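Putative dehydrogenase (Amycolatopsis orientalis, PDB 5A9R) probably reduces imines to amines, using NADPH bound to its Rossmann-type domain as the hydride donor. Local coordinates at residues 114-119 with 162-167. Residues are numbered along the deposited sequence; the frame is centred on the assembly and turned at random.
Sequences TGYLDG and TEAGLA
Asp118 and Ala164 meet where the Rossmann-type nucleotide-binding domain hands over to the long helix 166-193 that leads into the C-terminal helical domain. Asp118 lies on strand 115-121 of the central sheet, and Ala164 in the type I beta turn from Glu163 to Leu166 that leads into the helix. The closest approach is between CB of Asp118 and the carbonyl O of Ala164, 3.4 Å, a van der Waals touch; the polar link is made by a bridging water. This water donates to both sides, to Asp118 OD2 at 2.8 Å and to Ala164 O at 2.7 Å, and so ties strand to turn. Ser138 OG also bonds to Ala164 O, giving that carbonyl a second partner. The carboxylate of Asp118 gets its direction from chi1 of -153°, which sets CG anti to the backbone N, and its two oxygens then serve different neighbours. While OD2 takes the water, OD1 is gripped by Ser96 OG and, through the lone pair facing away from OD2, by the phenol of Tyr116, OH to OD1 2.6 Å. A leucine here would probably leave the water without one acceptor and the Tyr116 hydroxyl without its carboxylate mate, weakening the link between sheet and helix start. Small residues suit the turn side: the methyl of Ala164 comes obliquely to the Tyr116 ring, CB to CE1 4.2 Å, and also rests on helix 99-111. Three residues further along, the methyl of Ala167 points at the strand and is small enough for the two backbones to come near, its CB lying 4.2 Å from the CA of Gly119.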
loop_
_atom_site.group_PDB
_atom_site.type_symbol
_atom_site.label_atom_id
_atom_site.label_comp_id
_atom_site.label_asym_id
_atom_site.label_seq_id
_atom_site.Cartn_x
_atom_site.Cartn_y
_atom_site.Cartn_z
ATOM N N THR A 114 9.640 -38.139 9.437
ATOM C CA THR A 114 8.559 -37.523 8.643
ATOM C C THR A 114 9.060 -36.344 7.882
ATOM O O THR A 114 9.761 -35.562 8.488
ATOM C CB THR A 114 7.284 -37.383 9.475
ATOM O OG1 THR A 114 6.266 -36.408 9.118
ATOM C CG2 THR A 114 7.209 -38.229 10.653
ATOM N N GLY A 115 8.688 -36.252 6.635
ATOM C CA GLY A 115 9.005 -35.068 5.857
ATOM C C GLY A 115 8.149 -33.917 6.316
ATOM O O GLY A 115 7.057 -34.133 6.829
ATOM N N TYR A 116 8.687 -32.715 6.189
ATOM C CA TYR A 116 7.986 -31.547 6.692
ATOM C C TYR A 116 8.033 -30.336 5.786
ATOM O O TYR A 116 9.105 -29.916 5.369
ATOM C CB TYR A 116 8.488 -31.171 8.050
ATOM C CG TYR A 116 7.726 -30.092 8.785
ATOM C CD1 TYR A 116 8.063 -28.774 8.612
ATOM C CD2 TYR A 116 6.683 -30.391 9.655
ATOM C CE1 TYR A 116 7.317 -27.775 9.260
ATOM C CE2 TYR A 116 5.933 -29.425 10.276
ATOM C CZ TYR A 116 6.270 -28.111 10.112
ATOM O OH TYR A 116 5.514 -27.112 10.727
ATOM N N LEU A 117 6.870 -29.729 5.560
ATOM C CA LEU A 117 6.789 -28.459 4.847
ATOM C C LEU A 117 5.803 -27.555 5.621
ATOM O O LEU A 117 4.747 -28.024 6.028
ATOM C CB LEU A 117 6.313 -28.739 3.441
ATOM C CG LEU A 117 6.304 -27.684 2.411
ATOM C CD1 LEU A 117 7.758 -27.205 2.119
ATOM C CD2 LEU A 117 5.584 -28.141 1.180
ATOM N N ASP A 118 6.163 -26.289 5.874
ATOM C CA ASP A 118 5.321 -25.354 6.585
ATOM C C ASP A 118 4.710 -24.458 5.526
ATOM O O ASP A 118 5.335 -24.237 4.504
ATOM C CB ASP A 118 6.121 -24.508 7.553
ATOM C CG ASP A 118 5.300 -24.041 8.710
ATOM O OD1 ASP A 118 5.019 -24.817 9.650
ATOM O OD2 ASP A 118 4.791 -22.872 8.715
ATOM N N GLY A 119 3.448 -24.093 5.674
ATOM C CA GLY A 119 2.866 -23.235 4.661
ATOM C C GLY A 119 1.929 -22.196 5.280
ATOM O O GLY A 119 1.368 -22.367 6.379
ATOM N N THR A 162 14.347 -23.445 2.331
ATOM C CA THR A 162 14.353 -24.595 3.210
ATOM C C THR A 162 14.185 -24.352 4.683
ATOM O O THR A 162 13.799 -25.264 5.394
ATOM C CB THR A 162 15.670 -25.393 2.966
ATOM O OG1 THR A 162 16.770 -24.519 3.230
ATOM C CG2 THR A 162 15.753 -25.783 1.538
ATOM N N GLU A 163 14.338 -23.128 5.174
ATOM C CA GLU A 163 14.162 -22.852 6.590
ATOM C C GLU A 163 12.682 -22.859 6.957
ATOM O O GLU A 163 11.879 -22.158 6.327
ATOM C CB GLU A 163 14.758 -21.504 6.924
ATOM C CG GLU A 163 16.255 -21.428 6.486
ATOM C CD GLU A 163 16.490 -20.671 5.161
ATOM O OE1 GLU A 163 15.933 -20.931 4.016
ATOM O OE2 GLU A 163 17.271 -19.707 5.251
ATOM N N ALA A 164 12.280 -23.649 7.924
ATOM C CA ALA A 164 10.847 -23.928 8.084
ATOM C C ALA A 164 10.068 -22.693 8.456
ATOM O O ALA A 164 8.910 -22.596 8.037
ATOM C CB ALA A 164 10.540 -25.055 9.064
ATOM N N GLY A 165 10.680 -21.751 9.181
ATOM C CA GLY A 165 9.923 -20.547 9.653
ATOM C C GLY A 165 9.752 -19.468 8.612
ATOM O O GLY A 165 9.087 -18.448 8.935
ATOM N N LEU A 166 10.226 -19.618 7.375
ATOM C CA LEU A 166 10.175 -18.533 6.423
ATOM C C LEU A 166 8.771 -18.179 5.978
ATOM O O LEU A 166 8.397 -16.977 5.763
ATOM C CB LEU A 166 10.993 -18.859 5.169
ATOM C CG LEU A 166 12.039 -18.060 4.454
ATOM C CD1 LEU A 166 12.853 -17.146 5.387
ATOM C CD2 LEU A 166 12.943 -19.092 3.746
ATOM N N ALA A 167 7.905 -19.175 5.789
ATOM C CA ALA A 167 6.564 -18.901 5.328
ATOM C C ALA A 167 5.788 -18.100 6.384
ATOM O O ALA A 167 5.081 -17.111 6.021
ATOM C CB ALA A 167 5.808 -20.230 5.068
HETATM O O HOH W 1 6.799 -21.009 8.470
#